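Local coordinates for protein endo-1,4-beta-mannanase (Eisenia fetida, PDB 5Y6T) that probably hydrolyses internal beta-1,4-mannosidic linkages in mannan chains, as a cold-adapted glycoside hydrolase of family GH5, at residues V22-M27 / N110-I115; R36-G41 / N49-Y54; V56-E61 / D336-Q341; L66-H71 / A100-V105. All coordinates share one frame; numbering follows the deposited sequence.

Contact 1 (V22-M27 / N110-I115)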
loop_
_atom_site.group_PDB
_atom_site.type_symbol
_atom_site.label_atom_id
_atom_site.label_comp_id
_atom_site.label_asym_id
_atom_site.label_seq_id
_atom_site.Cartn_x
_atom_site.Cartn_y
_atom_site.Cartn_z
ATOM N N VAL A 22 1.159 13.341 -11.833
ATOM C CA VAL A 22 1.847 13.554 -10.525
ATOM C C VAL A 22 2.598 12.280 -10.171
ATOM O O VAL A 22 2.200 11.206 -10.547
ATOM C CB VAL A 22 0.860 13.958 -9.402
ATOM C CG1 VAL A 22 0.350 15.371 -9.676
ATOM C CG2 VAL A 22 -0.334 13.016 -9.282
ATOM N N PHE A 23 3.670 12.432 -9.393
ATOM C CA PHE A 23 4.482 11.303 -8.955
ATOM C C PHE A 23 4.485 11.278 -7.430
ATOM O O PHE A 23 4.775 12.283 -6.828
ATOM C CB PHE A 23 5.894 11.505 -9.473
ATOM C CG PHE A 23 6.855 10.404 -9.116
ATOM C CD1 PHE A 23 7.552 10.453 -7.931
ATOM C CD2 PHE A 23 7.016 9.292 -9.965
ATOM C CE1 PHE A 23 8.446 9.434 -7.591
ATOM C CE2 PHE A 23 7.927 8.292 -9.642
ATOM C CZ PHE A 23 8.664 8.396 -8.493
ATOM N N MET A 24 4.210 10.132 -6.813
ATOM C CA MET A 24 4.182 10.092 -5.363
ATOM C C MET A 24 5.589 9.790 -4.832
ATOM O O MET A 24 6.079 8.656 -4.913
ATOM C CB MET A 24 3.216 8.978 -4.871
ATOM C CG MET A 24 1.791 9.148 -5.352
ATOM S SD MET A 24 0.942 10.564 -4.640
ATOM C CE MET A 24 1.231 11.814 -5.908
ATOM N N SER A 25 6.228 10.797 -4.250
ATOM C CA SER A 25 7.556 10.668 -3.706
ATOM C C SER A 25 7.525 10.813 -2.200
ATOM O O SER A 25 7.051 11.799 -1.726
ATOM C CB SER A 25 8.490 11.721 -4.284
ATOM O OG SER A 25 9.787 11.662 -3.749
ATOM N N GLY A 26 7.911 9.792 -1.462
ATOM C CA GLY A 26 7.757 9.853 -0.037
ATOM C C GLY A 26 8.275 8.642 0.678
ATOM O O GLY A 26 9.183 7.989 0.195
ATOM N N MET A 27 7.797 8.439 1.892
ATOM C CA MET A 27 8.256 7.314 2.716
ATOM C C MET A 27 7.110 6.506 3.225
ATOM O O MET A 27 6.038 7.053 3.543
ATOM C CB MET A 27 9.062 7.837 3.945
ATOM C CG MET A 27 10.234 8.710 3.577
ATOM S SD MET A 27 11.198 9.042 5.104
ATOM C CE MET A 27 12.190 10.443 4.607
ATOM N N ASN A 110 0.350 19.611 2.427
ATOM C CA ASN A 110 0.352 19.157 1.052
ATOM C C ASN A 110 0.971 17.760 0.821
ATOM O O ASN A 110 1.795 17.568 -0.084
ATOM C CB ASN A 110 0.990 20.165 0.128
ATOM C CG ASN A 110 0.204 21.465 0.088
ATOM O OD1 ASN A 110 -0.992 21.471 -0.296
ATOM N ND2 ASN A 110 0.863 22.568 0.466
ATOM N N VAL A 111 0.650 16.866 1.736
ATOM C CA VAL A 111 1.103 15.468 1.683
ATOM C C VAL A 111 -0.108 14.536 1.528
ATOM O O VAL A 111 -1.098 14.657 2.252
ATOM C CB VAL A 111 1.825 15.125 2.983
ATOM C CG1 VAL A 111 2.132 13.661 3.132
ATOM C CG2 VAL A 111 3.078 15.966 3.114
ATOM N N LEU A 112 -0.019 13.663 0.519
ATOM C CA LEU A 112 -0.996 12.638 0.239
ATOM C C LEU A 112 -0.712 11.373 1.055
ATOM O O LEU A 112 0.407 10.854 1.079
ATOM C CB LEU A 112 -0.966 12.310 -1.248
ATOM C CG LEU A 112 -1.680 13.403 -2.102
ATOM C CD1 LEU A 112 -1.323 13.315 -3.586
ATOM C CD2 LEU A 112 -3.185 13.373 -1.898
ATOM N N VAL A 113 -1.749 10.839 1.663
ATOM C CA VAL A 113 -1.667 9.702 2.585
ATOM C C VAL A 113 -2.268 8.455 1.950
ATOM O O VAL A 113 -3.389 8.490 1.443
ATOM C CB VAL A 113 -2.432 10.030 3.867
ATOM C CG1 VAL A 113 -2.484 8.864 4.834
ATOM C CG2 VAL A 113 -1.703 11.195 4.607
ATOM N N PHE A 114 -1.527 7.358 2.030
ATOM C CA PHE A 114 -1.975 6.051 1.582
ATOM C C PHE A 114 -2.070 5.143 2.780
ATOM O O PHE A 114 -1.080 4.939 3.486
ATOM C CB PHE A 114 -1.064 5.520 0.474
ATOM C CG PHE A 114 -1.100 6.393 -0.777
ATOM C CD1 PHE A 114 -0.413 7.617 -0.834
ATOM C CD2 PHE A 114 -1.911 6.069 -1.835
ATOM C CE1 PHE A 114 -0.483 8.459 -1.970
ATOM C CE2 PHE A 114 -1.977 6.897 -2.953
ATOM C CZ PHE A 114 -1.309 8.112 -2.991
ATOM N N ILE A 115 -3.241 4.591 2.972
ATOM C CA ILE A 115 -3.623 3.861 4.220
ATOM C C ILE A 115 -3.760 2.382 3.952
ATOM O O ILE A 115 -4.588 1.984 3.154
ATOM C CB ILE A 115 -4.935 4.392 4.840
ATOM C CG1 ILE A 115 -4.898 5.928 5.006
ATOM C CG2 ILE A 115 -5.210 3.729 6.177
ATOM C CD1 ILE A 115 -6.227 6.552 5.376
#
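Met24 lays its sulfur against the edge of the Phe114 ring, with SD 3.7 Å from Phe114 CE1 and about equally near CZ. Seen from the ring centroid, SD is 4.8 Å away and 75° off the ring normal, an edge-on Met-aromatic contact. Met24 CG follows behind it, 4.0 Å from Phe114 CZ, and the two side chains run at roughly a right angle to each other. The same sulfur also touches Leu112, at 3.7 Å from its CD1, while Met24 CE closes on that methyl at 3.8 Å. Bends in the methionine chain at chi2 (-68°) and chi3 (95°) bring SD between the two partners, which stand two residues apart on strand 112-119, and turn CE toward Leu112. No hydrogen bond joins the segments; the contact is dispersion between buried apolar groups, with the polarisable sulfur at its centre. Cutting Met24 back to an alanine removes the sulfur, and the Phe114 edge and Leu112 CD1 would probably be left facing a gap. Strand 65-72 runs between the two strands in the parallel sheet, so the contact spans a neighbour from inside the barrel. Ser65 touches Met24 there, Trp324 of strand 322-325 meets both Met24 and Phe114, and Leu8, before the first strand, touches Phe114.

Contact 2 (R36-G41 / N49-Y54)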
loop_
_atom_site.group_PDB
_atom_site.type_symbol
_atom_site.label_atom_id
_atom_site.label_comp_id
_atom_site.label_asym_id
_atom_site.label_seq_id
_atom_site.Cartn_x
_atom_site.Cartn_y
_atom_site.Cartn_z
ATOM N N ARG A 36 -0.867 -0.061 16.555
ATOM C CA ARG A 36 -1.482 0.619 17.688
ATOM C C ARG A 36 -1.360 2.126 17.546
ATOM O O ARG A 36 -1.271 2.879 18.524
ATOM C CB ARG A 36 -0.841 0.108 18.990
ATOM C CG ARG A 36 -1.045 -1.373 19.167
ATOM C CD ARG A 36 -0.508 -1.881 20.494
ATOM N NE ARG A 36 -0.898 -3.261 20.782
ATOM C CZ ARG A 36 -1.270 -3.700 21.991
ATOM N NH1 ARG A 36 -1.318 -2.873 23.042
ATOM N NH2 ARG A 36 -1.589 -4.972 22.160
ATOM N N ASP A 37 -1.370 2.601 16.302
ATOM C CA ASP A 37 -1.264 4.033 16.055
ATOM C C ASP A 37 -2.602 4.759 16.040
ATOM O O ASP A 37 -2.699 5.941 16.373
ATOM C CB ASP A 37 -0.553 4.247 14.720
ATOM C CG ASP A 37 0.941 4.027 14.836
ATOM O OD1 ASP A 37 1.513 4.527 15.830
ATOM O OD2 ASP A 37 1.550 3.447 13.950
ATOM N N PHE A 38 -3.600 4.080 15.516
ATOM C CA PHE A 38 -4.956 4.606 15.368
ATOM C C PHE A 38 -5.960 3.740 16.096
ATOM O O PHE A 38 -5.869 2.525 16.077
ATOM C CB PHE A 38 -5.282 4.700 13.862
ATOM C CG PHE A 38 -4.288 5.532 13.096
ATOM C CD1 PHE A 38 -4.370 6.891 13.017
ATOM C CD2 PHE A 38 -3.249 4.907 12.400
ATOM C CE1 PHE A 38 -3.450 7.641 12.325
ATOM C CE2 PHE A 38 -2.346 5.638 11.674
ATOM C CZ PHE A 38 -2.415 6.996 11.616
ATOM N N GLY A 39 -6.975 4.353 16.680
ATOM C CA GLY A 39 -7.930 3.564 17.421
ATOM C C GLY A 39 -7.543 3.467 18.916
ATOM O O GLY A 39 -6.382 3.728 19.322
ATOM N N ASN A 40 -8.543 3.134 19.706
ATOM C CA ASN A 40 -8.384 2.913 21.181
ATOM C C ASN A 40 -7.713 4.089 21.882
ATOM O O ASN A 40 -6.986 3.915 22.860
ATOM C CB ASN A 40 -7.744 1.571 21.445
ATOM C CG ASN A 40 -8.623 0.421 20.970
ATOM O OD1 ASN A 40 -9.861 0.502 21.058
ATOM N ND2 ASN A 40 -8.001 -0.665 20.516
ATOM N N GLY A 41 -8.016 5.288 21.384
ATOM C CA GLY A 41 -7.501 6.569 21.953
ATOM C C GLY A 41 -5.985 6.754 21.914
ATOM O O GLY A 41 -5.440 7.669 22.568
ATOM N N ASN A 49 1.393 13.110 18.032
ATOM C CA ASN A 49 2.458 14.055 17.803
ATOM C C ASN A 49 3.657 13.506 16.971
ATOM O O ASN A 49 4.179 14.192 16.053
ATOM C CB ASN A 49 2.976 14.623 19.157
ATOM C CG ASN A 49 1.986 15.561 19.824
ATOM O OD1 ASN A 49 1.247 16.342 19.176
ATOM N ND2 ASN A 49 1.964 15.498 21.136
ATOM N N ALA A 50 4.066 12.280 17.249
ATOM C CA ALA A 50 5.098 11.634 16.474
ATOM C C ALA A 50 4.647 11.481 15.009
ATOM O O ALA A 50 5.398 11.780 14.143
ATOM C CB ALA A 50 5.488 10.288 17.080
ATOM N N LEU A 51 3.408 11.098 14.788
ATOM C CA LEU A 51 2.865 10.829 13.442
ATOM C C LEU A 51 2.781 12.129 12.651
ATOM O O LEU A 51 3.171 12.197 11.485
ATOM C CB LEU A 51 1.547 10.104 13.502
ATOM C CG LEU A 51 1.627 8.614 13.976
ATOM C CD1 LEU A 51 0.292 8.004 14.361
ATOM C CD2 LEU A 51 2.310 7.719 12.980
ATOM N N GLU A 52 2.326 13.189 13.293
ATOM C CA GLU A 52 2.242 14.482 12.621
ATOM C C GLU A 52 3.610 15.066 12.303
ATOM O O GLU A 52 3.752 15.699 11.287
ATOM C CB GLU A 52 1.378 15.450 13.445
ATOM C CG GLU A 52 -0.054 14.940 13.573
ATOM C CD GLU A 52 -0.995 15.771 14.487
ATOM O OE1 GLU A 52 -0.585 16.840 14.980
ATOM O OE2 GLU A 52 -2.172 15.364 14.656
ATOM N N ASP A 53 4.597 14.838 13.175
ATOM C CA ASP A 53 5.946 15.229 12.946
ATOM C C ASP A 53 6.471 14.501 11.682
ATOM O O ASP A 53 7.198 15.105 10.900
ATOM C CB ASP A 53 6.792 14.937 14.190
ATOM C CG ASP A 53 8.212 15.420 14.090
ATOM O OD1 ASP A 53 8.429 16.620 13.931
ATOM O OD2 ASP A 53 9.100 14.572 14.123
ATOM N N TYR A 54 6.086 13.240 11.447
ATOM C CA TYR A 54 6.582 12.600 10.223
ATOM C C TYR A 54 6.070 13.333 9.003
ATOM O O TYR A 54 6.772 13.471 8.004
ATOM C CB TYR A 54 6.124 11.165 10.146
ATOM C CG TYR A 54 6.894 10.233 10.996
ATOM C CD1 TYR A 54 8.229 10.014 10.776
ATOM C CD2 TYR A 54 6.248 9.471 11.954
ATOM C CE1 TYR A 54 8.925 9.088 11.571
ATOM C CE2 TYR A 54 6.926 8.556 12.725
ATOM C CZ TYR A 54 8.249 8.378 12.521
ATOM O OH TYR A 54 8.849 7.442 13.292
#
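Asp37, in the irregular chain between strand 20-28 and helix 42-60, faces Leu51 on that helix with their CA atoms 8.4 Å apart, the nearest backbone approach of the two segments. One methyl does nearly all the touching on the helical side. With Leu51 CG anti to its own carbonyl carbon (chi1 -70°) and CD1 extended away from CA (chi2 166°), CD1 is carried out to the loop. There it lies 3.9 Å from Asp37 CB and 4.0 Å from Asp37 OD1, so the methyl sits beside the carboxylate as well as CB. The same CD1 meets the far end of Phe38, 4.0 Å from its CZ, at a slant to the ring. The CB of Phe38 is not aimed at the helix, and it is the length of the side chain that brings CZ there. Ile68 of strand 65-72 touches both Phe38 and Leu51, and Leu99 of helix 95-108 also lies on Phe38, so the loop, the two helices and the strand share one apolar cluster. Leu51 offers the aspartate carbon and no hydrogen bond. The buried carboxylate is instead held by backbone amides, OD1 by Asn33 N and OD2 by Gln32 N, which would probably favour its charged form. With the polar end turned to those amides, the CB methylene packs on the leucine methyl.

Contact 3 (V56-E61 / D336-Q341)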
loop_
_atom_site.group_PDB
_atom_site.type_symbol
_atom_site.label_atom_id
_atom_site.label_comp_id
_atom_site.label_asym_id
_atom_site.label_seq_id
_atom_site.Cartn_x
_atom_site.Cartn_y
_atom_site.Cartn_z
ATOM N N VAL A 56 5.216 16.512 8.663
ATOM C CA VAL A 56 6.001 17.737 8.520
ATOM C C VAL A 56 7.449 17.540 7.970
ATOM O O VAL A 56 7.864 18.269 7.022
ATOM C CB VAL A 56 6.015 18.571 9.853
ATOM C CG1 VAL A 56 6.829 19.845 9.646
ATOM C CG2 VAL A 56 4.563 18.971 10.250
ATOM N N ARG A 57 8.155 16.584 8.537
ATOM C CA ARG A 57 9.539 16.293 8.199
ATOM C C ARG A 57 9.651 15.742 6.790
ATOM O O ARG A 57 10.537 16.144 6.058
ATOM C CB ARG A 57 10.138 15.366 9.219
ATOM C CG ARG A 57 10.261 16.075 10.577
ATOM C CD ARG A 57 11.293 15.448 11.474
ATOM N NE ARG A 57 10.931 14.138 11.969
ATOM C CZ ARG A 57 11.660 13.042 11.833
ATOM N NH1 ARG A 57 12.791 13.059 11.165
ATOM N NH2 ARG A 57 11.242 11.908 12.370
ATOM N N ILE A 58 8.664 14.930 6.374
ATOM C CA ILE A 58 8.642 14.455 4.990
ATOM C C ILE A 58 8.467 15.609 4.005
ATOM O O ILE A 58 9.239 15.709 3.037
ATOM C CB ILE A 58 7.584 13.334 4.819
ATOM C CG1 ILE A 58 8.082 12.080 5.530
ATOM C CG2 ILE A 58 7.295 13.135 3.330
ATOM C CD1 ILE A 58 7.073 10.982 5.676
ATOM N N LYS A 59 7.500 16.476 4.257
ATOM C CA LYS A 59 7.276 17.594 3.380
ATOM C C LYS A 59 8.495 18.492 3.343
ATOM O O LYS A 59 8.854 19.027 2.294
ATOM C CB LYS A 59 5.986 18.342 3.709
ATOM C CG LYS A 59 5.730 19.549 2.796
ATOM C CD LYS A 59 5.354 19.075 1.368
ATOM C CE LYS A 59 6.379 19.392 0.283
ATOM N NZ LYS A 59 6.036 18.742 -1.031
ATOM N N ALA A 60 9.086 18.743 4.506
ATOM C CA ALA A 60 10.279 19.611 4.575
ATOM C C ALA A 60 11.458 19.160 3.682
ATOM O O ALA A 60 12.170 20.006 3.173
ATOM C CB ALA A 60 10.740 19.780 5.989
ATOM N N GLU A 61 11.567 17.849 3.438
ATOM C CA GLU A 61 12.619 17.246 2.647
ATOM C C GLU A 61 12.247 17.184 1.174
ATOM O O GLU A 61 13.069 16.782 0.315
ATOM C CB GLU A 61 12.919 15.840 3.193
ATOM C CG GLU A 61 13.440 15.778 4.609
ATOM C CD GLU A 61 14.709 16.534 4.897
ATOM O OE1 GLU A 61 15.427 16.960 3.962
ATOM O OE2 GLU A 61 14.965 16.662 6.152
ATOM N N ASP A 336 16.304 1.973 6.040
ATOM C CA ASP A 336 17.218 3.089 6.115
ATOM C C ASP A 336 16.913 4.039 7.240
ATOM O O ASP A 336 15.787 4.095 7.764
ATOM C CB ASP A 336 17.133 3.856 4.777
ATOM C CG ASP A 336 17.710 3.100 3.629
ATOM O OD1 ASP A 336 18.533 2.127 3.820
ATOM O OD2 ASP A 336 17.352 3.476 2.478
ATOM N N SER A 337 17.871 4.859 7.608
ATOM C CA SER A 337 17.580 5.985 8.452
ATOM C C SER A 337 16.666 7.006 7.732
ATOM O O SER A 337 16.657 7.074 6.486
ATOM C CB SER A 337 18.890 6.688 8.888
ATOM O OG SER A 337 19.454 7.363 7.787
ATOM N N PHE A 338 15.946 7.811 8.505
ATOM C CA PHE A 338 15.160 8.916 7.941
ATOM C C PHE A 338 16.102 9.810 7.095
ATOM O O PHE A 338 15.771 10.242 5.974
ATOM C CB PHE A 338 14.483 9.724 9.029
ATOM C CG PHE A 338 13.545 10.717 8.499
ATOM C CD1 PHE A 338 14.006 11.967 8.059
ATOM C CD2 PHE A 338 12.199 10.436 8.404
ATOM C CE1 PHE A 338 13.092 12.917 7.533
ATOM C CE2 PHE A 338 11.313 11.377 7.899
ATOM C CZ PHE A 338 11.766 12.600 7.440
ATOM N N ALA A 339 17.291 10.118 7.657
ATOM C CA ALA A 339 18.236 11.041 6.980
ATOM C C ALA A 339 18.644 10.528 5.589
ATOM O O ALA A 339 18.745 11.277 4.630
ATOM C CB ALA A 339 19.489 11.257 7.828
ATOM N N THR A 340 18.851 9.229 5.497
ATOM C CA THR A 340 19.189 8.657 4.209
ATOM C C THR A 340 18.009 8.812 3.236
ATOM O O THR A 340 18.166 9.249 2.081
ATOM C CB THR A 340 19.644 7.178 4.372
ATOM O OG1 THR A 340 20.913 7.156 5.025
ATOM C CG2 THR A 340 19.760 6.425 3.032
ATOM N N GLN A 341 16.836 8.416 3.675
ATOM C CA GLN A 341 15.642 8.524 2.823
ATOM C C GLN A 341 15.392 9.970 2.397
ATOM O O GLN A 341 14.998 10.217 1.231
ATOM C CB GLN A 341 14.427 7.948 3.524
ATOM C CG GLN A 341 14.582 6.442 3.719
ATOM C CD GLN A 341 13.605 5.847 4.717
ATOM O OE1 GLN A 341 12.485 5.569 4.364
ATOM N NE2 GLN A 341 13.997 5.779 5.955
#
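Phe338 inserts the inner edge of its ring against helix 42-60, and this is the closely packed part: Ile58 N lies near the ring plane at that edge, Ile58 CG1 comes to 4.1 Å from CE2, and Arg57 CB to 3.7 Å from CZ. Glu61 CG joins them obliquely, 4.1 Å from CE1. Phe338 CG stands anti to the backbone N (chi1 -172°), which sends the ring across to the other helix. The outer face is the solvent side, covered by the partly exposed Arg57. There NH1 sits 3.4 Å above the ring plane, over its centre. Arg57 CZ is 4.2 Å from the ring centroid and 6° off the normal, a cation-pi contact, although the two planes are tilted by 38° and do not stack flat. Asp53 binds Arg57 NE in a salt bridge, helping to hold the guanidinium over the ring. A serine here takes away the ring, and the guanidinium would probably be left freer to turn, with a gap beside Ile58 and Arg57 CB. Ser337 is the N-cap of helix 338-348, its OG accepting from Thr340 N. That helix and helix 42-60 lie side by side outside the barrel, with Met27 of strand 20-28 touching both Ile58 and Phe338.

Contact 4 (L66-H71 / A100-V105)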
loop_
_atom_site.group_PDB
_atom_site.type_symbol
_atom_site.label_atom_id
_atom_site.label_comp_id
_atom_site.label_asym_id
_atom_site.label_seq_id
_atom_site.Cartn_x
_atom_site.Cartn_y
_atom_site.Cartn_z
ATOM N N LEU A 66 3.032 9.650 1.735
ATOM C CA LEU A 66 3.428 8.680 2.716
ATOM C C LEU A 66 2.510 7.472 2.700
ATOM O O LEU A 66 1.351 7.579 2.338
ATOM C CB LEU A 66 3.539 9.307 4.135
ATOM C CG LEU A 66 2.276 9.732 4.857
ATOM C CD1 LEU A 66 1.518 8.584 5.545
ATOM C CD2 LEU A 66 2.589 10.849 5.781
ATOM N N ARG A 67 3.027 6.350 3.160
ATOM C CA ARG A 67 2.259 5.119 3.322
ATOM C C ARG A 67 2.294 4.700 4.775
ATOM O O ARG A 67 3.352 4.612 5.374
ATOM C CB ARG A 67 2.847 4.014 2.427
ATOM C CG ARG A 67 2.128 2.660 2.462
ATOM C CD ARG A 67 2.642 1.849 1.262
ATOM N NE ARG A 67 2.130 0.481 1.197
ATOM C CZ ARG A 67 2.805 -0.598 1.593
ATOM N NH1 ARG A 67 3.974 -0.523 2.258
ATOM N NH2 ARG A 67 2.249 -1.795 1.378
ATOM N N ILE A 68 1.138 4.438 5.340
ATOM C CA ILE A 68 1.016 4.144 6.760
ATOM C C ILE A 68 0.057 2.974 6.982
ATOM O O ILE A 68 -0.953 2.777 6.258
ATOM C CB ILE A 68 0.515 5.387 7.545
ATOM C CG1 ILE A 68 0.638 5.110 9.064
ATOM C CG2 ILE A 68 -0.892 5.842 7.134
ATOM C CD1 ILE A 68 0.715 6.380 9.888
ATOM N N TRP A 69 0.346 2.188 7.994
ATOM C CA TRP A 69 -0.374 0.934 8.232
ATOM C C TRP A 69 -1.250 1.040 9.459
ATOM O O TRP A 69 -0.855 1.685 10.455
ATOM C CB TRP A 69 0.594 -0.196 8.443
ATOM C CG TRP A 69 1.520 -0.561 7.323
ATOM C CD1 TRP A 69 1.714 0.093 6.130
ATOM C CD2 TRP A 69 2.386 -1.688 7.299
ATOM N NE1 TRP A 69 2.706 -0.554 5.386
ATOM C CE2 TRP A 69 3.118 -1.650 6.087
ATOM C CE3 TRP A 69 2.658 -2.727 8.202
ATOM C CZ2 TRP A 69 4.079 -2.626 5.757
ATOM C CZ3 TRP A 69 3.590 -3.685 7.856
ATOM C CH2 TRP A 69 4.292 -3.630 6.655
ATOM N N VAL A 70 -2.363 0.319 9.431
ATOM C CA VAL A 70 -3.365 0.446 10.516
ATOM C C VAL A 70 -3.563 -0.863 11.251
ATOM O O VAL A 70 -2.964 -1.015 12.331
ATOM C CB VAL A 70 -4.707 1.025 10.008
ATOM C CG1 VAL A 70 -5.710 1.221 11.136
ATOM C CG2 VAL A 70 -4.489 2.338 9.221
ATOM N N HIS A 71 -4.342 -1.816 10.777
ATOM C CA HIS A 71 -4.632 -2.980 11.613
ATOM C C HIS A 71 -3.456 -3.961 11.741
ATOM O O HIS A 71 -3.365 -4.715 12.758
ATOM C CB HIS A 71 -5.809 -3.800 11.093
ATOM C CG HIS A 71 -7.067 -3.010 10.880
ATOM N ND1 HIS A 71 -7.649 -2.250 11.870
ATOM C CD2 HIS A 71 -7.920 -2.993 9.837
ATOM C CE1 HIS A 71 -8.804 -1.758 11.432
ATOM N NE2 HIS A 71 -8.983 -2.188 10.187
ATOM N N ALA A 100 -8.705 11.102 10.717
ATOM C CA ALA A 100 -9.165 12.437 10.347
ATOM C C ALA A 100 -8.159 13.487 10.746
ATOM O O ALA A 100 -7.864 14.323 9.949
ATOM C CB ALA A 100 -10.621 12.755 10.837
ATOM N N GLN A 101 -7.719 13.467 11.993
ATOM C CA GLN A 101 -6.741 14.434 12.516
ATOM C C GLN A 101 -5.448 14.337 11.678
ATOM O O GLN A 101 -4.888 15.345 11.222
ATOM C CB GLN A 101 -6.412 14.128 13.957
ATOM C CG GLN A 101 -7.464 14.456 15.013
ATOM C CD GLN A 101 -6.881 14.317 16.416
ATOM O OE1 GLN A 101 -5.927 15.017 16.774
ATOM N NE2 GLN A 101 -7.330 13.282 17.142
ATOM N N PHE A 102 -5.043 13.103 11.412
ATOM C CA PHE A 102 -3.781 12.845 10.673
ATOM C C PHE A 102 -3.901 13.416 9.238
ATOM O O PHE A 102 -3.052 14.165 8.773
ATOM C CB PHE A 102 -3.524 11.345 10.660
ATOM C CG PHE A 102 -2.228 10.950 10.001
ATOM C CD1 PHE A 102 -1.025 11.180 10.652
ATOM C CD2 PHE A 102 -2.237 10.222 8.840
ATOM C CE1 PHE A 102 0.168 10.793 10.103
ATOM C CE2 PHE A 102 -1.051 9.793 8.287
ATOM C CZ PHE A 102 0.163 10.047 8.924
ATOM N N LEU A 103 -5.046 13.169 8.621
ATOM C CA LEU A 103 -5.326 13.639 7.294
ATOM C C LEU A 103 -5.494 15.133 7.208
ATOM O O LEU A 103 -5.090 15.744 6.204
ATOM C CB LEU A 103 -6.566 12.953 6.709
ATOM C CG LEU A 103 -6.407 11.464 6.400
ATOM C CD1 LEU A 103 -7.696 10.747 6.268
ATOM C CD2 LEU A 103 -5.604 11.272 5.118
ATOM N N ASP A 104 -6.035 15.743 8.264
ATOM C CA ASP A 104 -6.084 17.207 8.275
ATOM C C ASP A 104 -4.679 17.830 8.315
ATOM O O ASP A 104 -4.461 18.872 7.693
ATOM C CB ASP A 104 -6.943 17.698 9.461
ATOM C CG ASP A 104 -8.398 17.394 9.324
ATOM O OD1 ASP A 104 -8.927 16.965 8.214
ATOM O OD2 ASP A 104 -9.052 17.631 10.350
ATOM N N VAL A 105 -3.777 17.233 9.114
ATOM C CA VAL A 105 -2.370 17.681 9.140
ATOM C C VAL A 105 -1.701 17.464 7.775
ATOM O O VAL A 105 -0.994 18.328 7.254
ATOM C CB VAL A 105 -1.619 17.087 10.293
ATOM C CG1 VAL A 105 -0.175 17.504 10.256
ATOM C CG2 VAL A 105 -2.213 17.643 11.608
#
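The Phe102 ring takes Leu66 CD1 at its edge, in the ring plane and 3.9 Å from CZ, whereas Ile68 CD1 comes to the same carbon obliquely at 3.8 Å. Around the ring, Tyr43 and Ile55 of helix 42-60 also touch Phe102. This is the strand-to-helix packing of a (beta/alpha)8 barrel, the GH5 fold: helix 95-108 lies against the outer surface of strand 65-72. With chi1 at -177° the ring leaves the helix opposite the backbone N and reaches the strand, coming from the opposite direction to the two aliphatic side chains and meeting them with its CE2-CZ end. Leu66 holds CG between its backbone N and carbonyl carbon (chi1 70°), and its second methyl, CD2, also nears CZ, at 4.1 Å. Residues of the strand on the other surface look into the barrel. Arg67 and Trp69 form a pair there, with Trp69 NE1 3.4 Å above one guanidinium face, offset toward its rim, and Arg67 NH1 at the indole edge. Salt bridges join Arg67 to Glu163 and Glu297 across the interior. Outside, the contact is wholly apolar and buried, and Ile68 uses its second branch as well: CG2 lies 4.1 Å from Phe102 CE2.

In the fold
Contact 1 lies inside the barrel, bridging strands 20-28 and 112-119 past strand 65-72, and contact 4 backs strand 65-72 from outside; their centres are 11 Å apart. Phe114 N to Leu66 O, 2.9 Å, is a probable hydrogen bond joining them. Contact 2, 8 Å centre to centre from contact 4, continues its apolar layer, Leu51 CD2 lying 3.7 Å from Ile68 CD1. Contact 3 shares helix 42-60 with contact 2 and meets contact 1 where Met27 CE reaches Phe338 CE2 at 3.5 Å. Arg67, pointing inward between Leu66 and Ile68 of contact 4, is salt-bridged to Glu163 and Glu297; as in other GH5 enzymes, the active site probably lies at the C-terminal ends of the barrel strands.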